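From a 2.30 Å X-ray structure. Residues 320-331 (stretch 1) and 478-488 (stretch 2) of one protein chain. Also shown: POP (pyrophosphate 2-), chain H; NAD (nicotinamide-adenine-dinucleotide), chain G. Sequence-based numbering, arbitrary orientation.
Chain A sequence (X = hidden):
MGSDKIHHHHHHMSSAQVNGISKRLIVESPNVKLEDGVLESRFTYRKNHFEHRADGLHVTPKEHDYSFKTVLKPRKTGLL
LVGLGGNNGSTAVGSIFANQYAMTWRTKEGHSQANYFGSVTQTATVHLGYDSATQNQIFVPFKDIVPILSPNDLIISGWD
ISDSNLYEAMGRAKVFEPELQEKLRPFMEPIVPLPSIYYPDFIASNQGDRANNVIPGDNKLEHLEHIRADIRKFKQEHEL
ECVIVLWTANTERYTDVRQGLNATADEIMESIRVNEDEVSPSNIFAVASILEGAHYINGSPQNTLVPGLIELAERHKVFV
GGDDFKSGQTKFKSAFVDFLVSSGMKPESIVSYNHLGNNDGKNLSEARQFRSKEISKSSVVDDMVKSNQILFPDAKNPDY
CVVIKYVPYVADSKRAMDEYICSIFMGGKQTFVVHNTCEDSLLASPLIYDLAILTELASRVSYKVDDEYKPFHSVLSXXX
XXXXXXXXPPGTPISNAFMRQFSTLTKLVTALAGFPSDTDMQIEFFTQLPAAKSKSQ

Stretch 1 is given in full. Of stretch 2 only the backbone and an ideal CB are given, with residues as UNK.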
ATOM      1  N   VAL A 320      -2.441  35.491  19.486  1.00 25.15           N
ATOM      2  CA  VAL A 320      -1.545  34.883  18.515  1.00 23.56           C
ATOM      3  C   VAL A 320      -1.866  33.400  18.357  1.00 25.65           C
ATOM      4  O   VAL A 320      -2.495  32.822  19.244  1.00 27.77           O
ATOM      5  CB  VAL A 320      -0.030  35.196  18.766  1.00 21.93           C
ATOM      6  CG1 VAL A 320       0.194  36.662  18.629  1.00 17.84           C
ATOM      7  CG2 VAL A 320       0.501  34.676  20.140  1.00 19.37           C
ATOM      8  N   GLY A 321      -1.472  32.805  17.223  1.00 23.64           N
ATOM      9  CA  GLY A 321      -1.674  31.362  16.986  1.00 24.19           C
ATOM     10  C   GLY A 321      -0.645  30.730  16.045  1.00 25.91           C
ATOM     11  O   GLY A 321      -0.040  31.415  15.234  1.00 28.47           O
ATOM     12  N   GLY A 322      -0.445  29.418  16.168  1.00 27.02           N
ATOM     13  CA  GLY A 322       0.508  28.650  15.347  1.00 26.00           C
ATOM     14  C   GLY A 322       0.966  27.388  16.063  1.00 27.88           C
ATOM     15  O   GLY A 322       0.543  27.126  17.184  1.00 26.50           O
ATOM     16  N   ASP A 323       1.824  26.584  15.435  1.00 27.81           N
ATOM     17  CA  ASP A 323       2.358  26.876  14.134  1.00 24.71           C
ATOM     18  C   ASP A 323       2.061  25.708  13.215  1.00 27.40           C
ATOM     19  O   ASP A 323       2.190  24.538  13.627  1.00 29.72           O
ATOM     20  CB  ASP A 323       3.876  26.988  14.234  1.00 25.10           C
ATOM     21  CG  ASP A 323       4.332  28.101  15.122  1.00 24.06           C
ATOM     22  OD1 ASP A 323       3.699  29.211  15.168  1.00 30.92           O
ATOM     23  OD2 ASP A 323       5.381  27.990  15.776  1.00 25.78           O
ATOM     24  N   ASP A 324       1.694  26.027  11.974  1.00 25.93           N
ATOM     25  CA  ASP A 324       1.776  25.101  10.830  1.00 25.62           C
ATOM     26  C   ASP A 324       0.513  24.249  10.688  1.00 27.19           C
ATOM     27  O   ASP A 324       0.231  23.394  11.557  1.00 24.94           O
ATOM     28  CB  ASP A 324       3.044  24.242  10.932  1.00 24.06           C
ATOM     29  CG  ASP A 324       3.479  23.633   9.601  1.00 33.44           C
ATOM     30  OD1 ASP A 324       3.083  24.129   8.518  1.00 28.56           O
ATOM     31  OD2 ASP A 324       4.266  22.663   9.553  1.00 21.32           O
ATOM     32  N   PHE A 325      -0.228  24.479   9.589  1.00 24.04           N
ATOM     33  CA  PHE A 325      -1.469  23.776   9.331  1.00 23.69           C
ATOM     34  C   PHE A 325      -1.275  22.325   9.518  1.00 27.21           C
ATOM     35  O   PHE A 325      -0.275  21.731   9.065  1.00 28.62           O
ATOM     36  CB  PHE A 325      -1.985  23.974   7.897  1.00 29.29           C
ATOM     37  CG  PHE A 325      -2.198  25.415   7.492  1.00 22.29           C
ATOM     38  CD1 PHE A 325      -2.983  26.269   8.258  1.00 26.01           C
ATOM     39  CD2 PHE A 325      -1.644  25.908   6.317  1.00 30.05           C
ATOM     40  CE1 PHE A 325      -3.188  27.613   7.848  1.00 15.18           C
ATOM     41  CE2 PHE A 325      -1.856  27.254   5.920  1.00  7.30           C
ATOM     42  CZ  PHE A 325      -2.617  28.067   6.699  1.00 11.08           C
ATOM     43  N   LYS A 326      -2.243  21.733  10.193  1.00 26.75           N
ATOM     44  CA  LYS A 326      -2.267  20.310  10.336  1.00 30.15           C
ATOM     45  C   LYS A 326      -3.327  19.759   9.420  1.00 33.91           C
ATOM     46  O   LYS A 326      -4.490  19.568   9.818  1.00 34.97           O
ATOM     47  CB  LYS A 326      -2.539  19.966  11.775  1.00 29.62           C
ATOM     48  CG  LYS A 326      -2.432  18.542  12.031  1.00 25.69           C
ATOM     49  CD  LYS A 326      -3.406  18.205  13.124  1.00 42.01           C
ATOM     50  CE  LYS A 326      -2.798  18.383  14.471  1.00 36.20           C
ATOM     51  NZ  LYS A 326      -3.709  17.857  15.518  1.00 45.45           N
ATOM     52  N   SER A 327      -2.926  19.520   8.178  1.00 37.06           N
ATOM     53  CA  SER A 327      -3.888  19.268   7.113  1.00 37.91           C
ATOM     54  C   SER A 327      -4.092  17.770   6.743  1.00 39.91           C
ATOM     55  O   SER A 327      -5.242  17.340   6.504  1.00 40.04           O
ATOM     56  CB  SER A 327      -3.526  20.104   5.873  1.00 40.02           C
ATOM     57  OG  SER A 327      -2.198  19.845   5.415  1.00 38.44           O
ATOM     58  N   GLY A 328      -2.998  16.994   6.694  1.00 35.04           N
ATOM     59  CA  GLY A 328      -3.039  15.686   6.058  1.00 33.28           C
ATOM     60  C   GLY A 328      -2.394  14.557   6.831  1.00 34.71           C
ATOM     61  O   GLY A 328      -3.028  13.945   7.692  1.00 38.22           O
ATOM     62  N   GLN A 329      -1.132  14.272   6.513  1.00 33.84           N
ATOM     63  CA  GLN A 329      -0.415  13.123   7.080  1.00 34.11           C
ATOM     64  C   GLN A 329      -0.239  13.209   8.619  1.00 33.83           C
ATOM     65  O   GLN A 329      -0.304  12.196   9.322  1.00 33.80           O
ATOM     66  CB  GLN A 329       0.932  12.978   6.358  1.00 34.66           C
ATOM     67  CG  GLN A 329       1.880  11.959   6.949  1.00 30.20           C
ATOM     68  CD  GLN A 329       3.263  12.090   6.350  1.00 38.26           C
ATOM     69  OE1 GLN A 329       3.988  13.049   6.676  1.00 34.04           O
ATOM     70  NE2 GLN A 329       3.649  11.134   5.475  1.00 32.68           N
ATOM     71  N   THR A 330      -0.039  14.429   9.118  1.00 34.02           N
ATOM     72  CA  THR A 330       0.110  14.724  10.543  1.00 34.45           C
ATOM     73  C   THR A 330      -1.227  14.739  11.315  1.00 35.57           C
ATOM     74  O   THR A 330      -1.249  14.386  12.504  1.00 32.82           O
ATOM     75  CB  THR A 330       0.899  16.056  10.738  1.00 36.41           C
ATOM     76  OG1 THR A 330       2.212  15.926  10.156  1.00 36.23           O
ATOM     77  CG2 THR A 330       1.179  16.339  12.225  1.00 32.17           C
ATOM     78  N   LYS A 331      -2.320  15.152  10.652  1.00 36.44           N
ATOM     79  CA  LYS A 331      -3.685  15.117  11.247  1.00 36.71           C
ATOM     80  C   LYS A 331      -4.004  13.642  11.553  1.00 37.39           C
ATOM     81  O   LYS A 331      -4.393  13.293  12.687  1.00 37.57           O
ATOM     82  CB  LYS A 331      -4.730  15.733  10.283  1.00 38.34           C
ATOM     83  CG  LYS A 331      -6.152  16.083  10.847  1.00 31.36           C
ATOM     84  CD  LYS A 331      -7.085  16.431   9.678  1.00 42.80           C
ATOM     85  CE  LYS A 331      -8.456  17.030  10.080  1.00 38.44           C
ATOM     86  NZ  LYS A 331      -8.430  18.511  10.444  1.00 38.87           N
ATOM     87  N   UNK A 478      -6.362  26.794  22.052  1.00 26.09           N
ATOM     88  CA  UNK A 478      -7.550  26.071  21.581  1.00 26.54           C
ATOM     89  C   UNK A 478      -7.576  25.871  20.070  1.00 27.61           C
ATOM     90  O   UNK A 478      -8.414  25.112  19.561  1.00 26.58           O
ATOM     91  CB  UNK A 478      -8.813  26.820  22.010  1.00 26.54           C
ATOM     92  N   UNK A 479      -6.670  26.549  19.365  1.00 24.91           N
ATOM     93  CA  UNK A 479      -6.535  26.420  17.908  1.00 25.76           C
ATOM     94  C   UNK A 479      -5.690  25.211  17.485  1.00 26.19           C
ATOM     95  O   UNK A 479      -5.509  24.939  16.297  1.00 26.47           O
ATOM     96  CB  UNK A 479      -5.915  27.696  17.335  1.00 25.76           C
ATOM     97  N   UNK A 480      -5.197  24.494  18.478  1.00 26.31           N
ATOM     98  CA  UNK A 480      -4.281  23.372  18.319  1.00 26.98           C
ATOM     99  C   UNK A 480      -4.712  22.281  17.375  1.00 28.27           C
ATOM    100  O   UNK A 480      -3.871  21.688  16.711  1.00 30.62           O
ATOM    101  CB  UNK A 480      -4.028  22.741  19.690  1.00 26.98           C
ATOM    102  N   UNK A 481      -6.009  21.981  17.347  1.00 30.56           N
ATOM    103  CA  UNK A 481      -6.518  20.919  16.471  1.00 29.01           C
ATOM    104  C   UNK A 481      -6.240  21.216  15.031  1.00 25.92           C
ATOM    105  O   UNK A 481      -6.183  20.298  14.216  1.00 26.19           O
ATOM    106  CB  UNK A 481      -8.022  20.721  16.671  1.00 29.01           C
ATOM    107  N   UNK A 482      -6.062  22.498  14.726  1.00 23.58           N
ATOM    108  CA  UNK A 482      -5.795  22.919  13.371  1.00 23.05           C
ATOM    109  C   UNK A 482      -4.298  22.988  13.055  1.00 22.94           C
ATOM    110  O   UNK A 482      -3.916  23.232  11.907  1.00 18.07           O
ATOM    111  CB  UNK A 482      -6.443  24.283  13.123  1.00 23.05           C
ATOM    112  N   UNK A 483      -3.453  22.768  14.066  1.00 23.40           N
ATOM    113  CA  UNK A 483      -2.036  23.117  13.936  1.00 24.29           C
ATOM    114  C   UNK A 483      -1.116  21.984  14.359  1.00 25.83           C
ATOM    115  O   UNK A 483      -1.444  21.251  15.295  1.00 24.94           O
ATOM    116  CB  UNK A 483      -1.725  24.363  14.767  1.00 24.29           C
ATOM    117  N   UNK A 484       0.031  21.875  13.677  1.00 26.27           N
ATOM    118  CA  UNK A 484       0.956  20.760  13.822  1.00 29.49           C
ATOM    119  C   UNK A 484       1.821  20.907  15.025  1.00 32.17           C
ATOM    120  O   UNK A 484       2.106  19.915  15.709  1.00 31.05           O
ATOM    121  CB  UNK A 484       1.833  20.618  12.577  1.00 29.49           C
ATOM    122  N   UNK A 485       2.243  22.159  15.241  1.00 32.46           N
ATOM    123  CA  UNK A 485       3.255  22.526  16.220  1.00 29.67           C
ATOM    124  C   UNK A 485       2.712  23.657  17.065  1.00 30.17           C
ATOM    125  O   UNK A 485       3.143  24.822  16.970  1.00 31.32           O
ATOM    126  CB  UNK A 485       4.569  22.925  15.546  1.00 29.67           C
ATOM    127  N   UNK A 486       1.763  23.312  17.918  1.00 30.09           N
ATOM    128  CA  UNK A 486       1.005  24.343  18.619  1.00 30.75           C
ATOM    129  C   UNK A 486       1.889  25.124  19.622  1.00 32.51           C
ATOM    130  O   UNK A 486       2.710  24.544  20.366  1.00 32.65           O
ATOM    131  CB  UNK A 486      -0.180  23.706  19.347  1.00 30.75           C
ATOM    132  N   UNK A 487       1.763  26.439  19.537  1.00 28.71           N
ATOM    133  CA  UNK A 487       2.341  27.369  20.446  1.00 27.47           C
ATOM    134  C   UNK A 487       1.285  27.540  21.562  1.00 30.41           C
ATOM    135  O   UNK A 487       0.069  27.638  21.301  1.00 28.99           O
ATOM    136  CB  UNK A 487       2.710  28.685  19.758  1.00 27.47           C
ATOM    137  N   UNK A 488       1.750  27.542  22.808  1.00 30.83           N
ATOM    138  CA  UNK A 488       0.854  27.507  23.955  1.00 31.24           C
ATOM    139  C   UNK A 488       1.331  28.481  25.052  1.00 34.08           C
ATOM    140  O   UNK A 488       2.543  28.761  25.170  1.00 34.90           O
ATOM    141  CB  UNK A 488       0.761  26.083  24.507  1.00 31.24           C
TER
HETATM  142  P1  POP H 602       0.424  17.300   6.765  1.00 50.92           P
HETATM  143  O1  POP H 602      -0.789  17.323   7.684  1.00 48.27           O
HETATM  144  O2  POP H 602       0.074  16.602   5.471  1.00 54.44           O
HETATM  145  O3  POP H 602       1.552  16.537   7.442  1.00 38.38           O
HETATM  146  O   POP H 602       0.850  18.835   6.406  1.00 48.93           O
HETATM  147  P2  POP H 602       2.080  19.311   5.446  1.00 52.01           P
HETATM  148  O4  POP H 602       1.496  19.681   4.086  1.00 46.73           O
HETATM  149  O5  POP H 602       2.769  20.499   6.104  1.00 50.61           O
HETATM  150  O6  POP H 602       3.165  18.264   5.171  1.00 50.86           O
HETATM  151  PA  NAD G 601       2.389  28.568  -2.325  1.00 25.23           P
HETATM  152  O1A NAD G 601       3.718  28.717  -2.894  1.00 15.07           O
HETATM  153  O2A NAD G 601       1.454  28.201  -3.402  1.00 18.41           O
HETATM  154  O5B NAD G 601       2.031  29.930  -1.596  1.00 28.60           O
HETATM  155  C5B NAD G 601       3.045  30.793  -1.175  1.00 24.71           C
HETATM  156  C4B NAD G 601       2.713  32.176  -1.703  1.00 16.86           C
HETATM  157  O4B NAD G 601       3.261  33.130  -0.822  1.00 27.42           O
HETATM  158  C3B NAD G 601       3.320  32.436  -3.053  1.00 19.58           C
HETATM  159  O3B NAD G 601       2.358  33.239  -3.719  1.00 17.06           O
HETATM  160  C2B NAD G 601       4.506  33.325  -2.809  1.00 17.79           C
HETATM  161  O2B NAD G 601       4.435  34.314  -3.834  1.00 24.24           O
HETATM  162  C1B NAD G 601       4.136  33.993  -1.488  1.00 17.26           C
HETATM  163  N9A NAD G 601       5.203  34.526  -0.603  1.00 16.04           N
HETATM  164  C8A NAD G 601       6.446  34.041  -0.330  1.00 29.17           C
HETATM  165  N7A NAD G 601       7.056  34.895   0.522  1.00 22.19           N
HETATM  166  C5A NAD G 601       6.247  35.930   0.814  1.00 27.77           C
HETATM  167  C6A NAD G 601       6.384  37.093   1.593  1.00 32.19           C
HETATM  168  N6A NAD G 601       7.515  37.427   2.235  1.00 28.02           N
HETATM  169  N1A NAD G 601       5.337  37.976   1.645  1.00 14.67           N
HETATM  170  C2A NAD G 601       4.197  37.750   0.930  1.00 25.60           C
HETATM  171  N3A NAD G 601       4.104  36.642   0.150  1.00 14.80           N
HETATM  172  C4A NAD G 601       5.093  35.726   0.085  1.00 27.36           C
HETATM  173  O3  NAD G 601       2.362  27.490  -1.114  1.00 18.80           O
HETATM  174  PN  NAD G 601       0.976  27.060  -0.459  1.00 17.82           P
HETATM  175  O1N NAD G 601       0.021  28.176  -0.686  1.00 34.71           O
HETATM  176  O2N NAD G 601       0.649  25.723  -0.962  1.00 16.31           O
HETATM  177  O5D NAD G 601       1.220  27.075   1.145  1.00 21.97           O
HETATM  178  C5D NAD G 601       1.858  28.173   1.775  1.00 24.86           C
HETATM  179  C4D NAD G 601       2.482  27.841   3.144  1.00 24.67           C
HETATM  180  O4D NAD G 601       1.574  27.116   3.936  1.00 27.08           O
HETATM  181  C3D NAD G 601       3.760  26.998   3.064  1.00 23.94           C
HETATM  182  O3D NAD G 601       4.673  27.480   4.011  1.00 29.51           O
HETATM  183  C2D NAD G 601       3.325  25.655   3.591  1.00 31.80           C
HETATM  184  O2D NAD G 601       4.326  24.913   4.269  1.00 36.09           O
HETATM  185  C1D NAD G 601       2.261  26.062   4.574  1.00 28.92           C
HETATM  186  N1N NAD G 601       1.488  24.853   4.836  1.00 25.40           N
HETATM  187  C2N NAD G 601       0.803  24.253   3.827  1.00 13.40           C
HETATM  188  C3N NAD G 601       0.106  23.096   4.094  1.00 19.34           C
HETATM  189  C7N NAD G 601      -0.910  22.706   3.088  1.00 25.56           C
HETATM  190  O7N NAD G 601      -0.950  23.514   1.926  1.00 31.73           O
HETATM  191  N7N NAD G 601      -1.725  21.670   3.323  1.00 25.15           N
HETATM  192  C4N NAD G 601       0.078  22.544   5.390  1.00 16.31           C
HETATM  193  C5N NAD G 601       0.795  23.158   6.393  1.00 15.55           C
HETATM  194  C6N NAD G 601       1.517  24.326   6.104  1.00 18.21           C

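Position 478 lies in a 3-10 segment that begins earlier in the chain, and its ideal CB has no atom of stretch 1 within 5.5 Å. Stretch 1 sets no requirement here; Ile-478 makes no contact with it.

At 479 the CA-to-CB bond points toward stretch 1, yet the CB itself reaches nothing, so a side chain must be long to arrive. Gly-321 offers only backbone, which favours a nonpolar chain such as leucine, isoleucine or methionine. Leu-479 (chi1 m, chi2 t) brings CD1 to 4.4 Å from Gly-321 CA. An ideal CB on Gly-321 would lie 3.0 Å from Leu-479 CD1.

Position 480 points away and many residues would fit; it is Ser-480. Position 481 also points away, its ideal CB 5.3 Å from Lys-326 NZ, so polar or nonpolar chains are possible; it is Leu-481, and a water donates to both Leu-481 O and Lys-326 O. Position 482 points away and is equally permissive, but its carbonyl O accepts from Lys-326 N at 2.8 Å (angle 159°); it is Leu-482. All three side chains stay at least 5.0 Å from stretch 1.

At 483 phi/psi is extended (-131/146) and the backbone forms a single bridge with Phe-325. CB points away overall but lies 3.9 Å from Asp-324 O and 4.3 Å from Gly-322 C. A branched or flexible aliphatic chain could fold back over this backbone. Leu-483 does so, with CD1 3.4 Å from Gly-322 N and CD2 4.1 Å from Asp-323 C.

At 484 N donates to Asp-324 O (2.6 Å, 155°), and CB points sideways. Within reach of a long chain are the Asp-324 carboxylate, Phe-325 O and the pyrophosphate, all acceptors; lysine or arginine would suit. Lys-484 extends NZ to Phe-325 O (2.5 Å, very short), POP O5 (2.6 Å) and POP O (2.9 Å). Its salt bridge to Asp-324 is long, with a weak hydrogen bond from Lys-484 NZ to Asp-324 OD2 at 3.5 Å.

At 485 the backbone pairs both ways with Asp-323: Asp-323 N donates to the 485 O (2.7 Å), and the 485 N to Asp-323 O (2.9 Å). CB, sideways, sits 3.5 Å from Asp-323 O, so a small residue is adequate, though others are possible. Ala-485 places its CB 4.3 Å from Asp-323 CB.

At 486 CB points away overall, though the ideal CB is 4.1 Å from Gly-322 O; phi -68 suits proline, and other residues would also be allowed. Pro-486 CA makes a CA-H...O contact with Gly-322 O (3.2 Å).

At 487 CB points toward stretch 1, 3.7 Å from Gly-322 O and 4.7 Å from Asp-323 OD1; a compact aliphatic would fit, and so would a small side chain with a donor, such as threonine. Val-487 (chi1 t) sets CG2 3.3 Å from Asp-323 OD2, while its N donates to Gly-322 O (2.7 Å, 164°).

Position 488 points away and is unconstrained by stretch 1: Val-488.

Stretch 2 478-488: ILSLLLKAPVV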
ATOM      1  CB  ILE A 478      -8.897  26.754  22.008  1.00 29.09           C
ATOM      2  CG1 ILE A 478      -9.002  28.203  21.496  1.00 20.50           C
ATOM      3  CG2 ILE A 478      -9.122  26.657  23.498  1.00 28.06           C
ATOM      4  CD1 ILE A 478     -10.419  28.686  21.465  1.00 22.18           C
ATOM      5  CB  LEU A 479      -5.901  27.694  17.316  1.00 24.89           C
ATOM      6  CG  LEU A 479      -6.625  29.034  17.467  1.00 19.80           C
ATOM      7  CD1 LEU A 479      -5.872  30.075  16.667  1.00 25.32           C
ATOM      8  CD2 LEU A 479      -8.071  28.893  16.991  1.00 21.91           C
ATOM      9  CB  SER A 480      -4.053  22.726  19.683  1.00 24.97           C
ATOM     10  OG  SER A 480      -3.305  23.618  20.433  1.00 22.54           O
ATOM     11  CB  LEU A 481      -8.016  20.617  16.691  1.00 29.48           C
ATOM     12  CG  LEU A 481      -9.124  21.559  16.244  1.00 35.34           C
ATOM     13  CD1 LEU A 481     -10.503  20.822  16.245  1.00 22.97           C
ATOM     14  CD2 LEU A 481      -9.117  22.731  17.193  1.00 47.34           C
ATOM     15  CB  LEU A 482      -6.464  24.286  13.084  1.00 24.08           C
ATOM     16  CG  LEU A 482      -7.991  24.381  12.937  1.00 16.66           C
ATOM     17  CD1 LEU A 482      -8.591  23.058  12.534  1.00 35.02           C
ATOM     18  CD2 LEU A 482      -8.656  24.877  14.185  1.00 16.62           C
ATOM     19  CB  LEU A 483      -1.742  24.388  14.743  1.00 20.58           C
ATOM     20  CG  LEU A 483      -2.452  25.678  14.289  1.00 27.94           C
ATOM     21  CD1 LEU A 483      -2.349  26.728  15.383  1.00 29.99           C
ATOM     22  CD2 LEU A 483      -1.975  26.221  12.907  1.00 13.05           C
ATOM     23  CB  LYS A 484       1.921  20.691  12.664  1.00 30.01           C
ATOM     24  CG  LYS A 484       1.468  19.853  11.536  1.00 27.46           C
ATOM     25  CD  LYS A 484       2.679  19.494  10.676  1.00 27.90           C
ATOM     26  CE  LYS A 484       2.203  19.217   9.270  1.00 23.82           C
ATOM     27  NZ  LYS A 484       1.791  20.469   8.549  1.00 37.73           N
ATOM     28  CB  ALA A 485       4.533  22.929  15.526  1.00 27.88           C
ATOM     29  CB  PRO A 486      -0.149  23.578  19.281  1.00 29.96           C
ATOM     30  CG  PRO A 486       0.153  22.105  19.117  1.00 27.59           C
ATOM     31  CD  PRO A 486       1.377  21.943  18.309  1.00 28.33           C
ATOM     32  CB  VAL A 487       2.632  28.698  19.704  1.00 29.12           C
ATOM     33  CG1 VAL A 487       3.241  29.771  20.646  1.00 28.75           C
ATOM     34  CG2 VAL A 487       3.573  28.440  18.532  1.00 25.89           C
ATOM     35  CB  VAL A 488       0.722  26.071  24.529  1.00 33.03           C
ATOM     36  CG1 VAL A 488       0.208  25.084  23.462  1.00 23.36           C
ATOM     37  CG2 VAL A 488       2.054  25.608  25.192  1.00 30.77           C
TER
HETATM   38  O   HOH W   1       5.611  25.676  16.852  1.00 14.35           O
HETATM   39  O   HOH W   2      -6.572  20.071  11.579  1.00 19.57           O
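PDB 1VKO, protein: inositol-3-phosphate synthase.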